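Local coordinates for transglutaminase-like domain-containing protein (Streptococcus suis, PDB 4XZ7) that acts as a transglutaminase, probably modifying proteins through their glutamine side chains, and serves as an antiphagocytic virulence factor, at residues E96-Q101 / Y159-T164; P281-V286 / S359-W364; T297-V300 / K305-T308. All blocks are in the same frame, centred on the assembly; numbering follows the deposited sequence.

Interaction 1: E96-Q101 / Y159-T164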
loop_
_atom_site.group_PDB
_atom_site.type_symbol
_atom_site.label_atom_id
_atom_site.label_comp_id
_atom_site.label_asym_id
_atom_site.label_seq_id
_atom_site.Cartn_x
_atom_site.Cartn_y
_atom_site.Cartn_z
ATOM N N GLU B 96 -22.588 -25.734 -21.708
ATOM C CA GLU B 96 -21.339 -26.083 -22.359
ATOM C C GLU B 96 -20.342 -24.940 -22.246
ATOM O O GLU B 96 -19.173 -25.154 -21.924
ATOM C CB GLU B 96 -21.572 -26.437 -23.830
ATOM C CG GLU B 96 -20.305 -26.354 -24.668
ATOM C CD GLU B 96 -20.549 -26.544 -26.159
ATOM O OE1 GLU B 96 -21.687 -26.886 -26.555
ATOM O OE2 GLU B 96 -19.592 -26.351 -26.939
ATOM N N ASP B 97 -20.823 -23.727 -22.510
ATOM C CA ASP B 97 -20.019 -22.517 -22.393
ATOM C C ASP B 97 -19.501 -22.352 -20.960
ATOM O O ASP B 97 -18.324 -22.045 -20.734
ATOM C CB ASP B 97 -20.853 -21.301 -22.815
ATOM C CG ASP B 97 -20.070 -19.998 -22.779
ATOM O OD1 ASP B 97 -18.859 -20.007 -23.104
ATOM O OD2 ASP B 97 -20.676 -18.955 -22.436
ATOM N N TYR B 98 -20.383 -22.558 -19.991
ATOM C CA TYR B 98 -20.002 -22.392 -18.595
ATOM C C TYR B 98 -18.873 -23.349 -18.250
ATOM O O TYR B 98 -17.887 -22.965 -17.613
ATOM C CB TYR B 98 -21.198 -22.625 -17.672
ATOM C CG TYR B 98 -20.821 -22.766 -16.215
ATOM C CD1 TYR B 98 -20.513 -21.654 -15.448
ATOM C CD2 TYR B 98 -20.788 -24.016 -15.603
ATOM C CE1 TYR B 98 -20.177 -21.783 -14.108
ATOM C CE2 TYR B 98 -20.449 -24.155 -14.278
ATOM C CZ TYR B 98 -20.142 -23.038 -13.535
ATOM O OH TYR B 98 -19.799 -23.182 -12.213
ATOM N N HIS B 99 -18.997 -24.592 -18.704
ATOM C CA HIS B 99 -18.006 -25.591 -18.331
ATOM C C HIS B 99 -16.697 -25.358 -19.076
ATOM O O HIS B 99 -15.620 -25.579 -18.523
ATOM C CB HIS B 99 -18.562 -26.999 -18.547
ATOM C CG HIS B 99 -19.665 -27.340 -17.590
ATOM N ND1 HIS B 99 -20.997 -27.337 -17.951
ATOM C CD2 HIS B 99 -19.636 -27.635 -16.267
ATOM C CE1 HIS B 99 -21.737 -27.644 -16.901
ATOM N NE2 HIS B 99 -20.936 -27.829 -15.866
ATOM N N ASN B 100 -16.772 -24.858 -20.300
ATOM C CA ASN B 100 -15.562 -24.388 -20.952
ATOM C C ASN B 100 -14.861 -23.355 -20.079
ATOM O O ASN B 100 -13.647 -23.398 -19.887
ATOM C CB ASN B 100 -15.876 -23.785 -22.317
ATOM C CG ASN B 100 -16.387 -24.809 -23.301
ATOM O OD1 ASN B 100 -16.085 -26.000 -23.191
ATOM N ND2 ASN B 100 -17.166 -24.351 -24.278
ATOM N N GLN B 101 -15.646 -22.439 -19.533
ATOM C CA GLN B 101 -15.114 -21.301 -18.804
ATOM C C GLN B 101 -14.452 -21.679 -17.464
ATOM O O GLN B 101 -13.506 -21.027 -17.024
ATOM C CB GLN B 101 -16.241 -20.298 -18.574
ATOM C CG GLN B 101 -15.801 -18.869 -18.571
ATOM C CD GLN B 101 -15.853 -18.259 -19.939
ATOM O OE1 GLN B 101 -15.211 -17.250 -20.201
ATOM N NE2 GLN B 101 -16.634 -18.862 -20.826
ATOM N N TYR B 159 -27.806 -16.692 -11.354
ATOM C CA TYR B 159 -26.839 -17.249 -10.408
ATOM C C TYR B 159 -25.467 -16.711 -10.725
ATOM O O TYR B 159 -25.158 -16.474 -11.884
ATOM C CB TYR B 159 -26.803 -18.787 -10.482
ATOM C CG TYR B 159 -28.138 -19.454 -10.187
ATOM C CD1 TYR B 159 -28.426 -19.933 -8.921
ATOM C CD2 TYR B 159 -29.105 -19.605 -11.192
ATOM C CE1 TYR B 159 -29.622 -20.543 -8.650
ATOM C CE2 TYR B 159 -30.301 -20.218 -10.934
ATOM C CZ TYR B 159 -30.560 -20.681 -9.666
ATOM O OH TYR B 159 -31.768 -21.282 -9.402
ATOM N N SER B 160 -24.629 -16.578 -9.705
ATOM C CA SER B 160 -23.356 -15.859 -9.834
ATOM C C SER B 160 -22.299 -16.481 -8.953
ATOM O O SER B 160 -22.605 -16.922 -7.851
ATOM C CB SER B 160 -23.519 -14.384 -9.419
ATOM O OG SER B 160 -24.414 -13.682 -10.262
ATOM N N HIS B 161 -21.052 -16.487 -9.407
ATOM C CA HIS B 161 -19.956 -16.782 -8.476
ATOM C C HIS B 161 -18.640 -16.320 -9.090
ATOM O O HIS B 161 -18.596 -15.931 -10.252
ATOM C CB HIS B 161 -19.905 -18.279 -8.099
ATOM C CG HIS B 161 -19.612 -19.202 -9.253
ATOM N ND1 HIS B 161 -18.419 -19.177 -9.941
ATOM C CD2 HIS B 161 -20.343 -20.200 -9.809
ATOM C CE1 HIS B 161 -18.433 -20.102 -10.890
ATOM N NE2 HIS B 161 -19.593 -20.731 -10.841
ATOM N N GLY B 162 -17.577 -16.353 -8.295
ATOM C CA GLY B 162 -16.278 -15.907 -8.743
ATOM C C GLY B 162 -15.837 -16.596 -10.010
ATOM O O GLY B 162 -16.075 -17.791 -10.188
ATOM N N LEU B 163 -15.225 -15.824 -10.902
ATOM C CA LEU B 163 -14.612 -16.368 -12.098
ATOM C C LEU B 163 -13.093 -16.363 -11.941
ATOM O O LEU B 163 -12.450 -17.370 -12.188
ATOM C CB LEU B 163 -15.016 -15.578 -13.349
ATOM C CG LEU B 163 -14.390 -16.057 -14.665
ATOM C CD1 LEU B 163 -14.608 -17.558 -14.868
ATOM C CD2 LEU B 163 -14.965 -15.291 -15.836
ATOM N N THR B 164 -12.525 -15.231 -11.525
ATOM C CA THR B 164 -11.078 -15.161 -11.317
ATOM C C THR B 164 -10.706 -15.568 -9.894
ATOM O O THR B 164 -11.466 -15.350 -8.944
ATOM C CB THR B 164 -10.517 -13.750 -11.563
ATOM O OG1 THR B 164 -11.193 -12.845 -10.697
ATOM C CG2 THR B 164 -10.728 -13.309 -13.028
#
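Tyr-98 and His-161 carry the polar part of this contact between helix and strand. Tyr-98 OH lies 2.8 Å from His-161 NE2 in a hydrogen bond. Either atom could be the donor. The phenol reaches out from the helix and the imidazole from the strand to meet between them. Each partner sits at the edge of the other ring, near its plane. The rings therefore meet rim to rim, with planes at 74° and centroids 5.7 Å apart, and there is no stacking. CG of Tyr-98 is anti to the backbone N (chi1 167°), which helps carry the ring away from the helix toward the strand.

A second bond anchors the histidine from its own strand. His-161 ND1 donates to Gly-162 O over 2.7 Å. The carbonyl oxygen lies in the imidazole plane, while the donor stands above the carbonyl plane. With both nitrogens engaged, the rotation of the imidazole is probably restrained. It presents NE2 to the helix.

The apolar part is a single touch of similar area. Gln-101 CG meets Leu-163 CD1 at 4.1 Å, and the two side chains cross obliquely. The glutamine chain bends at chi2 (90°). Its amide end serves another partner, since OE1 is hydrogen-bonded to Arg-106. Leu-163 also packs on Arg-106, which belongs to strand 106-107.

All this lies in the half of the chain remote from the transglutaminase-like core. Helix 95-101 packs beside the mixed sheet that contains strand 157-167. Ile-122 of strand 121-124 touches Tyr-98, Gln-101 and His-161. Strand 121-124 runs antiparallel to 157-167, and His-161 and Ile-122 are joined by backbone hydrogen bonding. Ile-128 and Leu-130, from the loop that follows, touch Tyr-98 and His-161 respectively.

Interaction 2: P281-V286 / S359-W364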
loop_
_atom_site.group_PDB
_atom_site.type_symbol
_atom_site.label_atom_id
_atom_site.label_comp_id
_atom_site.label_asym_id
_atom_site.label_seq_id
_atom_site.Cartn_x
_atom_site.Cartn_y
_atom_site.Cartn_z
ATOM N N PRO B 281 7.200 33.983 11.455
ATOM C CA PRO B 281 8.164 33.083 10.798
ATOM C C PRO B 281 8.350 31.771 11.549
ATOM O O PRO B 281 8.735 31.793 12.725
ATOM C CB PRO B 281 9.454 33.898 10.801
ATOM C CG PRO B 281 8.950 35.330 10.630
ATOM C CD PRO B 281 7.667 35.384 11.448
ATOM N N ALA B 282 8.060 30.652 10.883
ATOM C CA ALA B 282 8.067 29.355 11.545
ATOM C C ALA B 282 8.580 28.225 10.650
ATOM O O ALA B 282 8.463 28.273 9.425
ATOM C CB ALA B 282 6.665 29.022 12.055
ATOM N N TYR B 283 9.168 27.212 11.268
ATOM C CA TYR B 283 9.492 25.993 10.535
ATOM C C TYR B 283 9.450 24.830 11.509
ATOM O O TYR B 283 9.369 25.027 12.730
ATOM C CB TYR B 283 10.860 26.094 9.806
ATOM C CG TYR B 283 12.122 26.136 10.677
ATOM C CD1 TYR B 283 13.057 25.099 10.623
ATOM C CD2 TYR B 283 12.393 27.215 11.519
ATOM C CE1 TYR B 283 14.220 25.124 11.383
ATOM C CE2 TYR B 283 13.557 27.248 12.296
ATOM C CZ TYR B 283 14.460 26.191 12.227
ATOM O OH TYR B 283 15.615 26.189 12.979
ATOM N N VAL B 284 9.484 23.621 10.964
ATOM C CA VAL B 284 9.386 22.412 11.769
ATOM C C VAL B 284 10.770 21.868 12.117
ATOM O O VAL B 284 11.635 21.731 11.252
ATOM C CB VAL B 284 8.578 21.320 11.024
ATOM C CG1 VAL B 284 8.523 20.054 11.835
ATOM C CG2 VAL B 284 7.177 21.809 10.729
ATOM N N VAL B 285 10.971 21.527 13.379
ATOM C CA VAL B 285 12.226 20.920 13.792
ATOM C C VAL B 285 12.017 19.590 14.503
ATOM O O VAL B 285 10.922 19.296 15.001
ATOM C CB VAL B 285 13.017 21.856 14.726
ATOM C CG1 VAL B 285 13.535 23.092 13.956
ATOM C CG2 VAL B 285 12.166 22.265 15.919
ATOM N N VAL B 286 13.085 18.799 14.564
ATOM C CA VAL B 286 13.068 17.523 15.252
ATOM C C VAL B 286 14.237 17.411 16.215
ATOM O O VAL B 286 15.277 18.047 16.033
ATOM C CB VAL B 286 13.129 16.338 14.276
ATOM C CG1 VAL B 286 11.918 16.346 13.355
ATOM C CG2 VAL B 286 14.430 16.381 13.475
ATOM N N SER B 359 20.335 27.899 12.561
ATOM C CA SER B 359 20.381 29.315 12.898
ATOM C C SER B 359 20.515 30.206 11.673
ATOM O O SER B 359 20.047 31.344 11.670
ATOM C CB SER B 359 21.532 29.585 13.868
ATOM O OG SER B 359 21.491 28.688 14.970
ATOM N N ASN B 360 21.163 29.694 10.633
ATOM C CA ASN B 360 21.315 30.456 9.403
ATOM C C ASN B 360 19.948 30.650 8.776
ATOM O O ASN B 360 19.579 31.758 8.370
ATOM C CB ASN B 360 22.266 29.748 8.436
ATOM C CG ASN B 360 23.629 29.493 9.048
ATOM O OD1 ASN B 360 24.211 30.374 9.685
ATOM N ND2 ASN B 360 24.138 28.277 8.878
ATOM N N TYR B 361 19.188 29.561 8.722
ATOM C CA TYR B 361 17.838 29.637 8.203
ATOM C C TYR B 361 16.986 30.593 9.040
ATOM O O TYR B 361 16.166 31.336 8.507
ATOM C CB TYR B 361 17.163 28.263 8.164
ATOM C CG TYR B 361 15.726 28.428 7.752
ATOM C CD1 TYR B 361 15.378 28.598 6.417
ATOM C CD2 TYR B 361 14.720 28.498 8.705
ATOM C CE1 TYR B 361 14.053 28.799 6.044
ATOM C CE2 TYR B 361 13.414 28.704 8.344
ATOM C CZ TYR B 361 13.088 28.846 7.022
ATOM O OH TYR B 361 11.776 29.041 6.711
ATOM N N GLU B 362 17.147 30.540 10.354
ATOM C CA GLU B 362 16.353 31.395 11.221
ATOM C C GLU B 362 16.683 32.861 10.943
ATOM O O GLU B 362 15.775 33.674 10.729
ATOM C CB GLU B 362 16.577 31.021 12.690
ATOM C CG GLU B 362 15.673 29.864 13.135
ATOM C CD GLU B 362 16.028 29.272 14.501
ATOM O OE1 GLU B 362 16.626 29.969 15.362
ATOM O OE2 GLU B 362 15.698 28.088 14.712
ATOM N N SER B 363 17.974 33.185 10.885
ATOM C CA SER B 363 18.405 34.559 10.593
ATOM C C SER B 363 17.856 35.009 9.252
ATOM O O SER B 363 17.432 36.145 9.100
ATOM C CB SER B 363 19.930 34.681 10.609
ATOM O OG SER B 363 20.422 34.490 11.925
ATOM N N TRP B 364 17.834 34.083 8.301
ATOM C CA TRP B 364 17.301 34.339 6.972
ATOM C C TRP B 364 15.781 34.519 6.967
ATOM O O TRP B 364 15.259 35.465 6.377
ATOM C CB TRP B 364 17.693 33.192 6.037
ATOM C CG TRP B 364 17.175 33.344 4.654
ATOM C CD1 TRP B 364 17.737 34.077 3.647
ATOM C CD2 TRP B 364 15.990 32.753 4.112
ATOM N NE1 TRP B 364 16.977 33.970 2.509
ATOM C CE2 TRP B 364 15.898 33.165 2.765
ATOM C CE3 TRP B 364 15.006 31.895 4.628
ATOM C CZ2 TRP B 364 14.854 32.767 1.929
ATOM C CZ3 TRP B 364 13.968 31.506 3.798
ATOM C CH2 TRP B 364 13.902 31.945 2.460
#
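Ala-282 makes only a marginal contact: its O is 4.4 Å from Tyr-361 OH. Its methyl group points away from the helix and packs on helix 264-277. Tyr-283 does most of the work. Its CB points toward helix 359-364, and chi1 of 69° swings the ring so that one face turns to Tyr-361. Tyr-361 presents an edge to that face in a T-shaped pair, with planes at 62°. Tyr-361 CE2 comes 3.7 Å from Tyr-283 CD2. This is the alpha/beta layering of the transglutaminase-like core: strand 282-288 lies inside a sheet, with helix 359-365 over the Tyr-283 side and helix 264-277 over the other. Segments 282-286 and 359-364 run nearly antiparallel, at 165°, with axes 10.1 Å apart at closest approach.

The hydroxyl of Tyr-283 points to the carboxylate of Glu-362. Tyr-283 OH donates to Glu-362 OE2 over 2.6 Å, though the place of that oxygen is less sure. The same hydroxyl also bonds Asp-358 N, just before the helix. Gln-136 of the second subunit packs on Tyr-283, and Leu-137 of the second subunit on Tyr-361.

Interaction 3: T297-V300 / K305-T308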
loop_
_atom_site.group_PDB
_atom_site.type_symbol
_atom_site.label_atom_id
_atom_site.label_comp_id
_atom_site.label_asym_id
_atom_site.label_seq_id
_atom_site.Cartn_x
_atom_site.Cartn_y
_atom_site.Cartn_z
ATOM N N THR B 297 8.806 19.685 17.017
ATOM C CA THR B 297 8.198 20.915 17.513
ATOM C C THR B 297 8.258 21.972 16.410
ATOM O O THR B 297 8.890 21.743 15.381
ATOM C CB THR B 297 8.933 21.461 18.774
ATOM O OG1 THR B 297 10.303 21.733 18.446
ATOM C CG2 THR B 297 8.884 20.466 19.936
ATOM N N ALA B 298 7.628 23.129 16.618
ATOM C CA ALA B 298 7.856 24.243 15.701
ATOM C C ALA B 298 8.838 25.229 16.313
ATOM O O ALA B 298 8.924 25.357 17.533
ATOM C CB ALA B 298 6.569 24.953 15.356
ATOM N N ARG B 299 9.590 25.900 15.451
ATOM C CA ARG B 299 10.329 27.090 15.824
ATOM C C ARG B 299 9.590 28.254 15.222
ATOM O O ARG B 299 9.231 28.203 14.041
ATOM C CB ARG B 299 11.749 27.032 15.321
ATOM C CG ARG B 299 12.631 26.144 16.154
ATOM C CD ARG B 299 13.848 26.916 16.589
ATOM N NE ARG B 299 13.871 27.118 18.019
ATOM C CZ ARG B 299 14.656 27.982 18.646
ATOM N NH1 ARG B 299 14.582 28.068 19.958
ATOM N NH2 ARG B 299 15.499 28.758 17.971
ATOM N N VAL B 300 9.315 29.268 16.046
ATOM C CA VAL B 300 8.503 30.417 15.648
ATOM C C VAL B 300 9.192 31.702 16.059
ATOM O O VAL B 300 9.754 31.781 17.148
ATOM C CB VAL B 300 7.103 30.407 16.299
ATOM C CG1 VAL B 300 6.119 31.206 15.457
ATOM C CG2 VAL B 300 6.603 28.996 16.478
ATOM N N LYS B 305 12.627 37.212 19.104
ATOM C CA LYS B 305 13.364 35.970 19.328
ATOM C C LYS B 305 12.758 34.757 18.638
ATOM O O LYS B 305 11.559 34.703 18.363
ATOM C CB LYS B 305 13.486 35.683 20.834
ATOM C CG LYS B 305 14.723 36.290 21.500
ATOM C CD LYS B 305 14.811 35.907 22.976
ATOM C CE LYS B 305 14.825 34.388 23.181
ATOM N NZ LYS B 305 16.114 33.746 22.763
ATOM N N TRP B 306 13.613 33.785 18.353
ATOM C CA TRP B 306 13.156 32.484 17.882
ATOM C C TRP B 306 12.863 31.619 19.095
ATOM O O TRP B 306 13.686 31.527 20.005
ATOM C CB TRP B 306 14.204 31.826 16.985
ATOM C CG TRP B 306 14.207 32.355 15.600
ATOM C CD1 TRP B 306 15.016 33.331 15.085
ATOM C CD2 TRP B 306 13.343 31.946 14.541
ATOM N NE1 TRP B 306 14.704 33.554 13.754
ATOM C CE2 TRP B 306 13.679 32.712 13.401
ATOM C CE3 TRP B 306 12.312 31.007 14.444
ATOM C CZ2 TRP B 306 13.026 32.559 12.186
ATOM C CZ3 TRP B 306 11.662 30.858 13.241
ATOM C CH2 TRP B 306 12.023 31.621 12.126
ATOM N N HIS B 307 11.689 31.001 19.105
ATOM C CA HIS B 307 11.243 30.170 20.217
ATOM C C HIS B 307 10.919 28.746 19.788
ATOM O O HIS B 307 10.413 28.522 18.677
ATOM C CB HIS B 307 9.999 30.771 20.872
ATOM C CG HIS B 307 10.174 32.188 21.314
ATOM N ND1 HIS B 307 10.792 32.526 22.498
ATOM C CD2 HIS B 307 9.830 33.352 20.719
ATOM C CE1 HIS B 307 10.807 33.840 22.619
ATOM N NE2 HIS B 307 10.231 34.365 21.552
ATOM N N THR B 308 11.186 27.791 20.675
ATOM C CA THR B 308 10.675 26.437 20.485
ATOM C C THR B 308 9.280 26.319 21.099
ATOM O O THR B 308 9.077 26.602 22.289
ATOM C CB THR B 308 11.599 25.379 21.097
ATOM O OG1 THR B 308 12.955 25.691 20.763
ATOM C CG2 THR B 308 11.253 23.998 20.558
#
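Arg-299 reaches across to Thr-308 and holds its hydroxyl with two nitrogens. NE of Arg-299 donates to Thr-308 OG1 over 3.2 Å, and NH1 of Arg-299 to the same OG1 over 3.0 Å. The oxygen lies close to the guanidinium plane, at its edge, so the grip is side-on. The arginine is bent at chi2 and chi3 (-126° and 114°). These bends fold the chain over the neighbouring strand and lay one face of the guanidinium above the backbone of Trp-306 and His-307. NH2 of Arg-299 comes 3.5 Å from Trp-306 CB.

Thr-308 turns OG1 beside its backbone N, with CG2 anti to that N. The hydroxyl thus meets the arginine, while CG2 presses on Thr-297, 3.2 Å from its OG1. That oxygen is buried and has no polar partner in the model. Trp-306 lays the CE3 and CZ3 side of its indole along the backbone of Arg-299 and Val-300.

The backbones form an antiparallel hairpin. Val-300 and His-307 are a hydrogen-bonded pair, with N to O distances of 2.9 Å both from Val-300 N to His-307 O and from His-307 N to Val-300 O. Arg-299 and Thr-308 are the adjacent non-hydrogen-bonded pair. His-307 leaves the sheet on the Val-300 side, where its ND1 is held by Asp-337.

The guanidinium is thus shared. NE and NH1 both donate to the hydroxyl, and NH2 forms a salt bridge with Glu-362. Glu-362 probably offsets part of the buried positive charge, and Asp-337 forms a long, weak ion pair with NH1. The two bonds to Thr-308 probably steady the orientation of the group.

In the fold
Interactions 2 and 3 belong to one unit, with centres 8 Å apart, and interaction 3 is nested inside the loop closed by interaction 2. Strands 282-288 and 294-302 are neighbours in one sheet: Tyr-283 O is 2.9 Å from Arg-299 N, and Val-285 N is 2.9 Å from Thr-297 O. Trp-306 CZ3 also packs against Pro-281 O, at 3.1 Å. In transglutaminase-like folds the catalytic histidine and aspartate usually come from adjacent strands of such a sheet, so the hairpin of interaction 3 is probably part of the active-site framework, with interaction 2 beside it. Interaction 1 is in a separate part, its centre 64 Å from that of interaction 2 and 65 Å from that of interaction 3.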